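Local coordinates for restriction endonuclease EcoP15I, modification subunit (Escherichia coli, PDB 4ZCF), which methylates one adenine of its asymmetric DNA recognition site with S-adenosylmethionine, as the modification subunit of a type III restriction enzyme, at residues D354-L359 against E363-G368; D332-H335 against K340-K343; N267-I272 against S298-L303; T194-I199 against S428-G433; L224-A229 against N416-K421. All blocks are in the same frame, centred on the assembly; numbering follows the deposited sequence.

Contact 1: D354-L359 against E363-G368. With nucleotides of chain E.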
# COMPACT_ATOMS: atom_id res chain seq x y z
N ASP A 354 -15.52 32.73 13.48
CA ASP A 354 -15.96 31.81 14.52
C ASP A 354 -14.75 31.20 15.25
O ASP A 354 -14.73 31.21 16.48
CB ASP A 354 -16.83 30.71 13.91
N THR A 355 -13.72 30.72 14.48
CA THR A 355 -12.48 30.16 15.05
C THR A 355 -11.58 31.26 15.59
O THR A 355 -10.95 31.08 16.63
CB THR A 355 -11.73 29.29 14.05
OG1 THR A 355 -12.65 28.34 13.50
CG2 THR A 355 -10.52 28.56 14.69
N MET A 356 -11.53 32.41 14.88
CA MET A 356 -10.73 33.53 15.34
C MET A 356 -11.21 33.99 16.74
O MET A 356 -10.40 34.04 17.67
CB MET A 356 -10.73 34.68 14.31
CG MET A 356 -9.74 35.78 14.64
SD MET A 356 -7.99 35.24 14.79
CE MET A 356 -7.82 35.37 16.35
N ASP A 357 -12.52 34.22 16.91
CA ASP A 357 -13.13 34.63 18.17
C ASP A 357 -12.79 33.72 19.35
O ASP A 357 -12.62 34.20 20.48
CB ASP A 357 -14.65 34.76 18.00
CG ASP A 357 -15.09 36.04 17.31
OD1 ASP A 357 -14.35 37.06 17.40
OD2 ASP A 357 -16.18 36.04 16.72
N ARG A 358 -12.66 32.41 19.07
CA ARG A 358 -12.31 31.37 20.02
C ARG A 358 -10.82 31.50 20.41
O ARG A 358 -10.48 31.32 21.58
CB ARG A 358 -12.62 30.00 19.40
CG ARG A 358 -12.38 28.79 20.29
CD ARG A 358 -12.72 27.47 19.60
NE ARG A 358 -11.93 27.21 18.38
CZ ARG A 358 -10.69 26.73 18.37
NH1 ARG A 358 -10.05 26.49 19.51
NH2 ARG A 358 -10.07 26.51 17.22
N LEU A 359 -9.93 31.81 19.43
CA LEU A 359 -8.50 32.00 19.64
C LEU A 359 -8.25 33.26 20.48
O LEU A 359 -7.31 33.28 21.28
CB LEU A 359 -7.72 32.09 18.30
CG LEU A 359 -7.68 30.84 17.38
CD1 LEU A 359 -7.05 31.16 16.05
CD2 LEU A 359 -6.93 29.69 18.01
N GLU A 363 -6.79 33.59 24.43
CA GLU A 363 -5.59 34.44 24.57
C GLU A 363 -4.37 33.80 23.84
O GLU A 363 -3.27 33.68 24.39
CB GLU A 363 -5.30 34.77 26.05
CG GLU A 363 -6.48 35.39 26.79
CD GLU A 363 -6.33 35.60 28.29
OE1 GLU A 363 -5.73 34.73 28.96
OE2 GLU A 363 -6.87 36.61 28.79
N LYS A 364 -4.61 33.35 22.60
CA LYS A 364 -3.60 32.70 21.77
C LYS A 364 -3.01 33.71 20.79
O LYS A 364 -2.04 33.39 20.10
CB LYS A 364 -4.23 31.53 20.98
CG LYS A 364 -4.86 30.45 21.86
CD LYS A 364 -4.01 29.19 21.99
CE LYS A 364 -4.68 28.12 22.82
NZ LYS A 364 -5.93 27.60 22.18
N ILE A 365 -3.60 34.92 20.73
CA ILE A 365 -3.19 35.98 19.81
C ILE A 365 -2.17 36.99 20.34
O ILE A 365 -2.36 37.57 21.42
CB ILE A 365 -4.44 36.65 19.20
CG1 ILE A 365 -5.42 35.61 18.57
CG2 ILE A 365 -4.09 37.76 18.22
CD1 ILE A 365 -4.84 34.60 17.55
N ILE A 366 -1.10 37.22 19.55
CA ILE A 366 -0.03 38.19 19.78
C ILE A 366 -0.29 39.40 18.85
O ILE A 366 -0.29 39.26 17.63
CB ILE A 366 1.40 37.57 19.59
CG1 ILE A 366 1.62 36.34 20.50
CG2 ILE A 366 2.50 38.63 19.80
CD1 ILE A 366 2.87 35.54 20.20
N PHE A 367 -0.55 40.58 19.44
CA PHE A 367 -0.78 41.83 18.71
C PHE A 367 0.49 42.65 18.72
O PHE A 367 1.32 42.49 19.62
CB PHE A 367 -1.89 42.64 19.40
CG PHE A 367 -3.28 42.09 19.23
CD1 PHE A 367 -4.03 42.38 18.09
CD2 PHE A 367 -3.86 41.30 20.21
CE1 PHE A 367 -5.33 41.87 17.93
CE2 PHE A 367 -5.17 40.81 20.06
CZ PHE A 367 -5.89 41.09 18.91
N GLY A 368 0.64 43.53 17.72
CA GLY A 368 1.75 44.46 17.66
C GLY A 368 1.52 45.65 18.58
O GLY A 368 0.50 45.71 19.28
P DC E 13 -10.56 26.15 11.01
OP1 DC E 13 -11.67 26.24 11.98
OP2 DC E 13 -10.02 27.41 10.44
O5' DC E 13 -9.34 25.44 11.73
C5' DC E 13 -8.07 26.06 11.36
C4' DC E 13 -7.39 25.41 10.15
O4' DC E 13 -7.88 25.76 8.83
C3' DC E 13 -5.94 25.76 9.95
O3' DC E 13 -5.21 25.40 11.12
C2' DC E 13 -5.73 24.83 8.76
C1' DC E 13 -7.01 25.05 7.95
N1 DC E 13 -6.78 25.64 6.55
C2 DC E 13 -5.97 24.96 5.60
O2 DC E 13 -5.48 23.86 5.86
N3 DC E 13 -5.82 25.49 4.35
C4 DC E 13 -6.40 26.65 4.02
N4 DC E 13 -6.22 27.10 2.77
C5 DC E 13 -7.22 27.36 4.95
C6 DC E 13 -7.37 26.84 6.19

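Contact 2: D332-H335 against K340-K343. With nucleotides of chain D.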
# COMPACT_ATOMS: atom_id res chain seq x y z
N ASP A 332 -12.63 41.93 10.35
CA ASP A 332 -11.84 42.83 11.20
C ASP A 332 -11.47 42.20 12.53
O ASP A 332 -12.34 41.74 13.27
CB ASP A 332 -12.59 44.16 11.45
CG ASP A 332 -12.71 45.15 10.30
OD1 ASP A 332 -12.20 44.85 9.19
OD2 ASP A 332 -13.32 46.22 10.50
N ILE A 333 -10.16 42.25 12.87
CA ILE A 333 -9.64 41.81 14.17
C ILE A 333 -9.22 43.10 14.87
O ILE A 333 -8.34 43.82 14.37
CB ILE A 333 -8.52 40.74 14.07
CG1 ILE A 333 -9.04 39.48 13.31
CG2 ILE A 333 -7.99 40.38 15.46
CD1 ILE A 333 -8.09 38.56 12.88
N ILE A 334 -9.92 43.45 15.96
CA ILE A 334 -9.69 44.71 16.66
C ILE A 334 -8.52 44.67 17.60
O ILE A 334 -8.41 43.78 18.44
CB ILE A 334 -11.01 45.36 17.21
CG1 ILE A 334 -11.61 46.35 16.18
CG2 ILE A 334 -10.84 46.04 18.59
CD1 ILE A 334 -12.28 45.74 14.94
N HIS A 335 -7.61 45.64 17.41
CA HIS A 335 -6.43 45.84 18.24
C HIS A 335 -6.90 46.23 19.67
O HIS A 335 -7.83 47.03 19.80
CB HIS A 335 -5.52 46.90 17.61
CG HIS A 335 -4.17 46.94 18.24
ND1 HIS A 335 -3.89 47.77 19.32
CD2 HIS A 335 -3.07 46.21 17.96
CE1 HIS A 335 -2.64 47.52 19.65
NE2 HIS A 335 -2.10 46.59 18.85
N LYS A 340 -8.55 49.91 16.51
CA LYS A 340 -8.68 49.92 15.05
C LYS A 340 -8.42 48.50 14.47
O LYS A 340 -7.72 47.72 15.13
CB LYS A 340 -7.69 50.94 14.43
CG LYS A 340 -8.15 52.38 14.54
CD LYS A 340 -7.42 53.28 13.57
CE LYS A 340 -7.95 54.69 13.60
NZ LYS A 340 -7.11 55.62 12.78
N PRO A 341 -8.96 48.13 13.28
CA PRO A 341 -8.69 46.79 12.73
C PRO A 341 -7.21 46.58 12.38
O PRO A 341 -6.58 47.46 11.77
CB PRO A 341 -9.57 46.73 11.47
CG PRO A 341 -10.55 47.85 11.61
CD PRO A 341 -9.82 48.91 12.36
N CYS A 342 -6.66 45.41 12.78
CA CYS A 342 -5.27 45.05 12.53
C CYS A 342 -5.02 44.83 11.04
O CYS A 342 -5.95 44.44 10.32
CB CYS A 342 -4.88 43.83 13.36
SG CYS A 342 -5.05 44.06 15.15
N LYS A 343 -3.76 45.06 10.57
CA LYS A 343 -3.40 44.86 9.16
C LYS A 343 -3.70 43.41 8.76
O LYS A 343 -3.38 42.47 9.49
CB LYS A 343 -1.95 45.23 8.87
CG LYS A 343 -1.63 45.32 7.36
CD LYS A 343 -0.21 45.80 7.07
CE LYS A 343 0.86 44.73 7.15
NZ LYS A 343 1.94 45.06 8.12
P DC D 4 3.87 41.86 9.33
OP1 DC D 4 3.16 43.11 9.68
OP2 DC D 4 3.64 40.65 10.15
O5' DC D 4 3.67 41.52 7.78
C5' DC D 4 4.55 42.08 6.83
C4' DC D 4 4.68 41.31 5.54
O4' DC D 4 5.78 40.36 5.59
C3' DC D 4 3.47 40.56 5.00
O3' DC D 4 3.33 40.84 3.58
C2' DC D 4 3.82 39.11 5.31
C1' DC D 4 5.34 39.08 5.17
N1 DC D 4 6.06 38.07 6.03
C2 DC D 4 7.19 37.40 5.54
O2 DC D 4 7.51 37.52 4.36
N3 DC D 4 7.86 36.55 6.37
C4 DC D 4 7.44 36.33 7.62
N4 DC D 4 8.12 35.46 8.38
C5 DC D 4 6.33 37.05 8.16
C6 DC D 4 5.69 37.89 7.34
O HOH W 1 -8.13 42.80 10.89

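Contact 3: N267-I272 against S298-L303. With nucleotides of chain E.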
# COMPACT_ATOMS: atom_id res chain seq x y z
N ASN A 267 13.03 18.89 24.13
CA ASN A 267 13.37 18.52 25.50
C ASN A 267 14.40 19.46 26.13
O ASN A 267 14.29 19.78 27.31
CB ASN A 267 13.84 17.08 25.60
CG ASN A 267 12.77 16.01 25.53
OD1 ASN A 267 11.63 16.19 25.95
ND2 ASN A 267 13.16 14.81 25.06
N LEU A 268 15.38 19.91 25.33
CA LEU A 268 16.45 20.83 25.75
C LEU A 268 15.87 22.19 26.12
O LEU A 268 16.22 22.73 27.16
CB LEU A 268 17.48 20.96 24.61
CG LEU A 268 18.57 22.02 24.73
CD1 LEU A 268 19.77 21.51 25.51
CD2 LEU A 268 19.02 22.48 23.35
N LEU A 269 14.99 22.74 25.26
CA LEU A 269 14.34 24.04 25.41
C LEU A 269 13.38 24.07 26.59
O LEU A 269 13.34 25.08 27.28
CB LEU A 269 13.61 24.46 24.12
CG LEU A 269 14.36 25.39 23.16
CD1 LEU A 269 15.35 24.63 22.34
CD2 LEU A 269 13.38 26.03 22.18
N VAL A 270 12.61 22.99 26.84
CA VAL A 270 11.71 22.94 28.00
C VAL A 270 12.54 22.96 29.31
O VAL A 270 12.15 23.63 30.27
CB VAL A 270 10.62 21.82 27.95
CG1 VAL A 270 11.22 20.43 27.82
CG2 VAL A 270 9.69 21.88 29.16
N ASN A 271 13.71 22.28 29.30
CA ASN A 271 14.65 22.24 30.41
C ASN A 271 15.26 23.62 30.62
O ASN A 271 15.21 24.12 31.74
CB ASN A 271 15.73 21.17 30.16
CG ASN A 271 16.78 21.09 31.26
OD1 ASN A 271 16.52 20.62 32.37
ND2 ASN A 271 17.98 21.57 30.95
N ILE A 272 15.78 24.26 29.55
CA ILE A 272 16.37 25.60 29.59
C ILE A 272 15.34 26.66 30.00
O ILE A 272 15.67 27.55 30.79
CB ILE A 272 17.16 25.92 28.28
CG1 ILE A 272 18.68 25.76 28.50
CG2 ILE A 272 16.84 27.31 27.69
CD1 ILE A 272 19.26 24.46 28.04
N SER A 298 21.69 29.29 16.53
CA SER A 298 22.29 28.55 15.41
C SER A 298 22.26 27.02 15.57
O SER A 298 22.44 26.32 14.57
CB SER A 298 23.73 29.01 15.19
OG SER A 298 24.52 28.81 16.35
N GLU A 299 22.06 26.51 16.80
CA GLU A 299 22.03 25.08 17.15
C GLU A 299 20.59 24.58 17.40
O GLU A 299 20.39 23.38 17.63
CB GLU A 299 22.82 24.88 18.47
CG GLU A 299 24.27 25.37 18.47
CD GLU A 299 24.97 25.15 19.79
OE1 GLU A 299 25.34 26.14 20.46
OE2 GLU A 299 25.13 23.97 20.18
N LEU A 300 19.60 25.50 17.39
CA LEU A 300 18.21 25.25 17.73
C LEU A 300 17.27 24.73 16.67
O LEU A 300 16.12 24.45 17.02
CB LEU A 300 17.61 26.44 18.50
CG LEU A 300 18.37 26.87 19.78
CD1 LEU A 300 17.74 28.07 20.45
CD2 LEU A 300 18.55 25.71 20.76
N TRP A 301 17.72 24.47 15.46
CA TRP A 301 16.82 24.11 14.39
C TRP A 301 16.11 22.83 14.78
O TRP A 301 16.74 21.97 15.30
CB TRP A 301 17.61 23.89 13.10
CG TRP A 301 16.78 23.50 11.96
CD1 TRP A 301 16.19 24.32 11.09
CD2 TRP A 301 16.41 22.19 11.58
NE1 TRP A 301 15.48 23.62 10.19
CE2 TRP A 301 15.60 22.30 10.48
CE3 TRP A 301 16.70 20.93 12.09
CZ2 TRP A 301 15.06 21.21 9.86
CZ3 TRP A 301 16.16 19.86 11.49
CH2 TRP A 301 15.36 19.99 10.38
N PRO A 302 14.72 22.67 14.56
CA PRO A 302 14.06 23.71 13.76
C PRO A 302 13.33 24.78 14.55
O PRO A 302 12.43 25.40 14.05
CB PRO A 302 13.02 22.94 12.95
CG PRO A 302 12.98 21.57 13.45
CD PRO A 302 13.63 21.61 14.77
N LEU A 303 13.66 24.90 15.82
CA LEU A 303 13.06 25.83 16.78
C LEU A 303 13.90 27.07 17.06
O LEU A 303 13.84 27.65 18.15
CB LEU A 303 12.63 25.10 18.07
CG LEU A 303 11.67 23.87 17.94
CD1 LEU A 303 10.97 23.61 19.26
CD2 LEU A 303 10.59 24.06 16.84
P DT E 17 12.55 25.46 9.41
OP1 DT E 17 13.26 24.39 8.67
OP2 DT E 17 13.28 26.31 10.39
O5' DT E 17 11.96 26.48 8.31
C5' DT E 17 11.72 26.24 6.91
C4' DT E 17 12.05 27.48 6.10
O4' DT E 17 10.98 28.45 6.11
C3' DT E 17 13.29 28.30 6.46
O3' DT E 17 13.71 28.90 5.25
C2' DT E 17 12.76 29.39 7.41
C1' DT E 17 11.38 29.63 6.79
N1 DT E 17 10.26 30.17 7.63
C2 DT E 17 9.33 30.92 6.95
O2 DT E 17 9.40 31.10 5.73
N3 DT E 17 8.37 31.50 7.75
C4 DT E 17 8.21 31.35 9.12
O4 DT E 17 7.22 31.84 9.70
C5 DT E 17 9.24 30.59 9.77
C7 DT E 17 9.14 30.35 11.24
C6 DT E 17 10.22 30.06 9.02

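Contact 4: T194-I199 against S428-G433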
# COMPACT_ATOMS: atom_id res chain seq x y z
N THR A 194 2.79 -1.21 8.30
CA THR A 194 3.60 -0.62 7.23
C THR A 194 4.85 -1.41 6.88
O THR A 194 5.44 -2.05 7.74
CB THR A 194 4.03 0.83 7.59
OG1 THR A 194 4.56 0.87 8.91
CG2 THR A 194 2.92 1.85 7.44
N ILE A 195 5.26 -1.33 5.62
CA ILE A 195 6.50 -1.89 5.10
C ILE A 195 7.38 -0.71 4.66
O ILE A 195 6.87 0.25 4.12
CB ILE A 195 6.31 -2.98 3.98
CG1 ILE A 195 7.68 -3.56 3.52
CG2 ILE A 195 5.47 -2.47 2.80
CD1 ILE A 195 7.65 -4.90 2.83
N PHE A 196 8.69 -0.78 4.93
CA PHE A 196 9.76 0.16 4.56
C PHE A 196 10.81 -0.67 3.76
O PHE A 196 11.20 -1.74 4.21
CB PHE A 196 10.39 0.74 5.84
CG PHE A 196 9.58 1.77 6.60
CD1 PHE A 196 8.48 1.40 7.35
CD2 PHE A 196 9.93 3.11 6.57
CE1 PHE A 196 7.72 2.35 8.04
CE2 PHE A 196 9.19 4.07 7.29
CZ PHE A 196 8.10 3.67 8.03
N ILE A 197 11.16 -0.23 2.53
CA ILE A 197 12.11 -0.94 1.64
C ILE A 197 13.20 -0.03 1.14
O ILE A 197 12.92 0.89 0.36
CB ILE A 197 11.44 -1.69 0.44
CG1 ILE A 197 10.13 -2.40 0.84
CG2 ILE A 197 12.46 -2.67 -0.22
CD1 ILE A 197 9.31 -2.97 -0.32
N SER A 198 14.46 -0.31 1.54
CA SER A 198 15.65 0.41 1.11
C SER A 198 16.03 -0.05 -0.28
O SER A 198 16.04 -1.25 -0.54
CB SER A 198 16.83 0.13 2.03
OG SER A 198 16.75 0.87 3.23
N ILE A 199 16.34 0.90 -1.17
CA ILE A 199 16.80 0.64 -2.54
C ILE A 199 17.54 1.82 -2.99
O ILE A 199 17.49 2.84 -2.33
CB ILE A 199 15.71 0.28 -3.60
CG1 ILE A 199 14.34 0.83 -3.27
CG2 ILE A 199 15.76 -1.22 -4.07
CD1 ILE A 199 14.13 2.16 -3.71
N SER A 428 10.47 4.38 15.49
CA SER A 428 9.80 5.33 16.39
C SER A 428 8.54 5.95 15.76
O SER A 428 7.54 6.07 16.47
CB SER A 428 10.75 6.43 16.87
OG SER A 428 11.87 5.91 17.56
N PHE A 429 8.59 6.36 14.46
CA PHE A 429 7.43 6.96 13.76
C PHE A 429 6.31 5.95 13.51
O PHE A 429 5.18 6.18 13.97
CB PHE A 429 7.82 7.66 12.44
CG PHE A 429 8.49 9.00 12.61
CD1 PHE A 429 7.80 10.06 13.18
CD2 PHE A 429 9.81 9.19 12.24
CE1 PHE A 429 8.43 11.29 13.39
CE2 PHE A 429 10.46 10.41 12.47
CZ PHE A 429 9.75 11.46 13.02
N ALA A 430 6.63 4.85 12.76
CA ALA A 430 5.63 3.84 12.39
C ALA A 430 4.96 3.20 13.59
O ALA A 430 3.72 3.23 13.69
CB ALA A 430 6.22 2.78 11.46
N CYS A 431 5.76 2.69 14.53
CA CYS A 431 5.30 2.07 15.76
C CYS A 431 5.25 3.14 16.85
O CYS A 431 6.00 4.10 16.77
CB CYS A 431 6.25 0.94 16.14
SG CYS A 431 6.50 -0.30 14.86
N ASP A 432 4.42 2.99 17.86
CA ASP A 432 4.48 4.07 18.87
C ASP A 432 4.82 3.53 20.27
O ASP A 432 4.00 3.62 21.19
CB ASP A 432 3.23 4.97 18.82
CG ASP A 432 3.49 6.44 19.12
OD1 ASP A 432 4.29 7.06 18.38
OD2 ASP A 432 2.86 6.97 20.06
N GLY A 433 6.02 2.95 20.39
CA GLY A 433 6.51 2.34 21.63
C GLY A 433 6.16 0.88 21.81
O GLY A 433 6.65 0.24 22.74

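Contact 5: L224-A229 against N416-K421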
# COMPACT_ATOMS: atom_id res chain seq x y z
N LEU A 224 11.09 8.10 0.91
CA LEU A 224 12.06 8.88 1.66
C LEU A 224 13.37 8.86 0.91
O LEU A 224 13.72 7.87 0.27
CB LEU A 224 12.26 8.33 3.09
CG LEU A 224 10.99 8.06 3.92
CD1 LEU A 224 11.28 7.03 5.03
CD2 LEU A 224 10.43 9.35 4.52
N VAL A 225 14.09 9.99 0.97
CA VAL A 225 15.39 10.16 0.31
C VAL A 225 16.44 10.19 1.36
O VAL A 225 16.42 11.05 2.23
CB VAL A 225 15.39 11.39 -0.64
CG1 VAL A 225 16.80 11.74 -1.10
CG2 VAL A 225 14.47 11.14 -1.84
N TRP A 226 17.28 9.16 1.37
CA TRP A 226 18.38 9.06 2.32
C TRP A 226 19.69 9.54 1.66
O TRP A 226 20.25 8.85 0.82
CB TRP A 226 18.50 7.61 2.89
CG TRP A 226 19.54 7.44 3.97
CD1 TRP A 226 19.91 8.36 4.91
CD2 TRP A 226 20.30 6.26 4.25
NE1 TRP A 226 20.94 7.87 5.67
CE2 TRP A 226 21.16 6.57 5.34
CE3 TRP A 226 20.37 4.98 3.67
CZ2 TRP A 226 22.07 5.63 5.86
CZ3 TRP A 226 21.26 4.04 4.19
CH2 TRP A 226 22.10 4.37 5.27
N LYS A 227 20.11 10.78 1.99
CA LYS A 227 21.37 11.36 1.51
C LYS A 227 22.42 10.86 2.54
O LYS A 227 22.51 11.36 3.67
CB LYS A 227 21.27 12.89 1.37
CG LYS A 227 22.59 13.64 1.46
CD LYS A 227 23.25 13.91 0.15
CE LYS A 227 24.44 14.82 0.35
NZ LYS A 227 25.50 14.25 1.24
N ASN A 228 23.12 9.77 2.16
CA ASN A 228 24.02 8.97 2.98
C ASN A 228 25.48 8.90 2.57
O ASN A 228 26.27 8.22 3.24
CB ASN A 228 23.44 7.55 3.03
CG ASN A 228 23.46 6.80 1.71
OD1 ASN A 228 23.40 7.39 0.64
ND2 ASN A 228 23.55 5.47 1.76
N ALA A 229 25.83 9.54 1.45
CA ALA A 229 27.20 9.51 0.91
C ALA A 229 27.68 10.91 0.54
O ALA A 229 26.86 11.82 0.39
CB ALA A 229 27.28 8.59 -0.29
N ASN A 416 28.54 -3.15 3.16
CA ASN A 416 27.71 -1.94 2.98
C ASN A 416 26.49 -1.92 3.94
O ASN A 416 25.37 -1.52 3.54
CB ASN A 416 27.27 -1.79 1.52
N ALA A 417 26.73 -2.33 5.21
CA ALA A 417 25.73 -2.43 6.28
C ALA A 417 24.98 -1.11 6.58
O ALA A 417 25.46 -0.02 6.27
CB ALA A 417 26.37 -2.97 7.55
N LYS A 418 23.79 -1.22 7.15
CA LYS A 418 23.04 -0.04 7.48
C LYS A 418 23.42 0.42 8.85
O LYS A 418 23.62 -0.41 9.75
CB LYS A 418 21.51 -0.30 7.45
CG LYS A 418 20.89 -0.58 6.08
CD LYS A 418 20.77 0.65 5.21
CE LYS A 418 20.37 0.28 3.83
NZ LYS A 418 21.48 -0.34 3.09
N THR A 419 23.43 1.75 9.05
CA THR A 419 23.60 2.31 10.36
C THR A 419 22.30 2.15 11.18
O THR A 419 21.21 2.19 10.62
CB THR A 419 24.19 3.72 10.34
OG1 THR A 419 24.01 4.29 11.64
CG2 THR A 419 23.54 4.63 9.30
N ILE A 420 22.44 1.95 12.47
CA ILE A 420 21.36 1.81 13.45
C ILE A 420 20.63 3.15 13.66
O ILE A 420 19.47 3.14 14.05
CB ILE A 420 21.90 1.16 14.79
CG1 ILE A 420 22.89 2.11 15.53
CG2 ILE A 420 22.53 -0.23 14.52
CD1 ILE A 420 23.59 1.57 16.83
N LYS A 421 21.28 4.29 13.34
CA LYS A 421 20.72 5.65 13.46
C LYS A 421 19.59 5.99 12.43
O LYS A 421 18.81 6.93 12.64
CB LYS A 421 21.83 6.71 13.44
CG LYS A 421 22.89 6.57 14.54
CD LYS A 421 22.40 6.96 15.93
CE LYS A 421 23.54 7.12 16.92
NZ LYS A 421 24.11 5.82 17.40

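Contact 1: D354-L359 against E363-G368
Just past the end of helix 353-361 the chain turns, and Lys364 N bonds back to Leu359 O at 3.0 Å, with an N-H...O angle of 167°, before entering strand 365-366. Across this turn the helix and the strand meet through Met356, Leu359 and Ile365. Met356 and Ile365 reach toward each other tip to tip, the thioether methyl CE lying 3.3 Å from Ile365 CG1. With CG anti to the backbone N (chi1 -171°) and bends at chi2 and chi3, the methionine chain swings out toward the strand. The end carbon of the isoleucine, CD1, also touches Leu359, 3.9 Å from its CB. This turn is a Schellman motif: Glu363 takes a positive phi (63°) and the bonds run back into the last helical turn, so the helix end is closed before the strand begins. Strand 365-366 is the outer strand of a small antiparallel sheet, bonded through Lys364 and Ile366 to strand 376-380, whose Leu377 packs on Leu359 and Ile365. The two branches of Ile365 face different partners: CG1 serves the helix, while CG2 sits 3.7 Å above one face of the Phe367 ring, displaced toward its rim. Farther back on the same helix, Thr355 OG1 donates to phosphate oxygen OP1 of DC13 of chain E at 2.8 Å, anchoring the helix to the DNA backbone.

Contact 2: D332-H335 against K340-K343
His335 presents the edge of its imidazole to Cys342: SG lies 5.1 Å from the ring centroid and 86° off the ring normal, so practically in the ring plane. The ring is held at both nitrogens, ND1 by Thr338 N and NE2 by Gly368 O, which fixes its rotation. The other flat group, the Asp332 carboxylate, lies alongside Pro341 with both side chains pointing the same way, and its OD2 is 3.4 Å from Pro341 CG. Between these two flanks the backbones form one antiparallel bridge, with Ile334 and Pro341 as a non-hydrogen-bonded pair; proline, lacking an N-H, fits that position without losing a bond. Cys342 N bonds to Ile333 O at 2.8 Å, almost straight at 170°, and His335 N bonds to Lys340 O at 3.1 Å, the donor tilted 33° from the carbonyl plane. Pro341 CA also sends a C-H toward Ile333 O. A water extends the bridge, accepting a hydrogen bond from Ile333 N and donating one to Cys342 O. Beyond it Lys343 turns away to DNA: its NZ donates to OP1 of DC4 of chain D at 2.8 Å and also bonds to Asn372 O.

Contact 3: N267-I272 against S298-L303
Leu268 holds CG anti to its backbone N (chi1 171°), while Leu300 has CG beside its own N (chi1 -56°), and its side branch CD2 does the touching. These settings bring the two leucines together at about a right angle, CD2 to CD2 at 4.2 Å. The same CD2 of Leu300 lies 3.7 Å from CD1 of Leu269, whose side chain comes in at a slant, so one methyl of the loop is received by two neighbouring residues of the helix. The other branch of Leu269 is used as well: its CD2 packs 4.3 Å from Leu303 CB. The contact is wholly apolar, and no hydrogen bond crosses it. The loop has its own tie, Leu303 N to Leu300 O at 2.8 Å, closing a tight turn round the cis peptide before Pro302. Within that turn Pro302 CB lies 3.6 Å above one face of the Trp301 indole, over its centre. Trp301 points the other way, toward DNA, and NE1 donates to OP1 of DT17 of chain E at 2.8 Å, the phosphate oxygen lying at the ring edge. The second subunit adds to the apolar packing, with its Leu346 on Leu300 and its Met347 on Leu268. Helix 264-279 thus packs against the loop that follows helix 283-296, whose Phe293 covers Leu300, while Ile314 of strand 313-318 lies against Leu269.

Contact 4: T194-I199 against S428-G433
Thr194 OG1 is the polar atom brought to this junction, but what it meets is a methyl, Ala430 CB, at 3.6 Å; no hydrogen bond crosses between strand and helix end. Polar ties run instead through Lys118 of the next strand, which pairs with Thr194 by backbone and whose NZ makes a weak bond to Ala430 O. At a chi1 of 48° the threonine hydroxyl stands between its backbone N and carbonyl carbon, directed at the helix. Two residues along on the same side of the strand, the Phe196 ring brings CE1 to 3.8 Å and CZ to 4.0 Å from the same alanine methyl. Ala430 CB therefore sits where hydroxyl and ring converge, and the small side chain lets the last turn of helix 420-430 come close to the sheet. Cys431 then leaves helical geometry, and the chain passes through Gly433 into strand 434-439. On the other side of strand 193-199, Ile195, Ile197 and Ile199 are covered by helix 204-215. Helices on both faces of a largely parallel sheet, with strand 117-122 between 193-199 and 434-439, mark the Rossmann-like core of the S-adenosylmethionine-dependent methyltransferases.

Contact 5: L224-A229 against N416-K421
Trp226, near the end of strand 220-227 in the Rossmann-like methyltransferase sheet, slants its indole across two side chains that lead into helix 420-430, Lys418 and Thr419. Its CG is anti to the backbone N (chi1 -175°), which carries the six-membered ring out to the loop. There the two neighbours take different corners: Lys418 lays its CD 3.6 Å from CZ3, with CE following at 3.9 Å, while Thr419 sets its methyl CG2 3.9 Å from CZ2. Only carbon atoms of the two touch the ring. The indole is further confined by Asn228 CB, 3.4 Å above one face and over its centre, and by a weak bond from NE1 to Leu394 O. Past the ring, the bent lysine chain delivers NZ to Asp123, with which it forms a salt bridge, and makes a weaker bond to Tyr126 OH. Both partners belong to the Asp-Pro-Pro-Tyr motif of this family, at residues 123-126 that are predicted to bind S-adenosylmethionine, consistent with Lys418 being a second-shell residue of that site, with the tryptophan packed on its chain. Leu224, Val225 and Lys227 of the strand also pack on the second subunit. Thr419 is the N-cap of helix 420-430: while its methyl touches the tryptophan, its OG1 bonds to Glu402 OE2 and accepts from Lys421 N at 3.2 Å.

How the contacts relate
Along the chain contact 3 closes first, then contact 2, then contact 1; all three fall between the two segments of contact 5, itself within the span of contact 4. Contacts 4 and 5 share helix 420-430 and the ten-stranded mixed sheet of the methyltransferase domain, with centres 14 Å apart, and meet where Ser198 OG packs on Lys418 CE at 3.7 Å. Contacts 1 and 2, centres 11 Å apart, join through Phe367 CD1 packing on Cys342 SG at 3.5 Å. Their centres lie about 38 to 50 Å from those of contacts 4 and 5, with contact 3 between. Contacts 1 to 3 reach DNA phosphates, consistent with a target-recognition region projecting from the methyltransferase core.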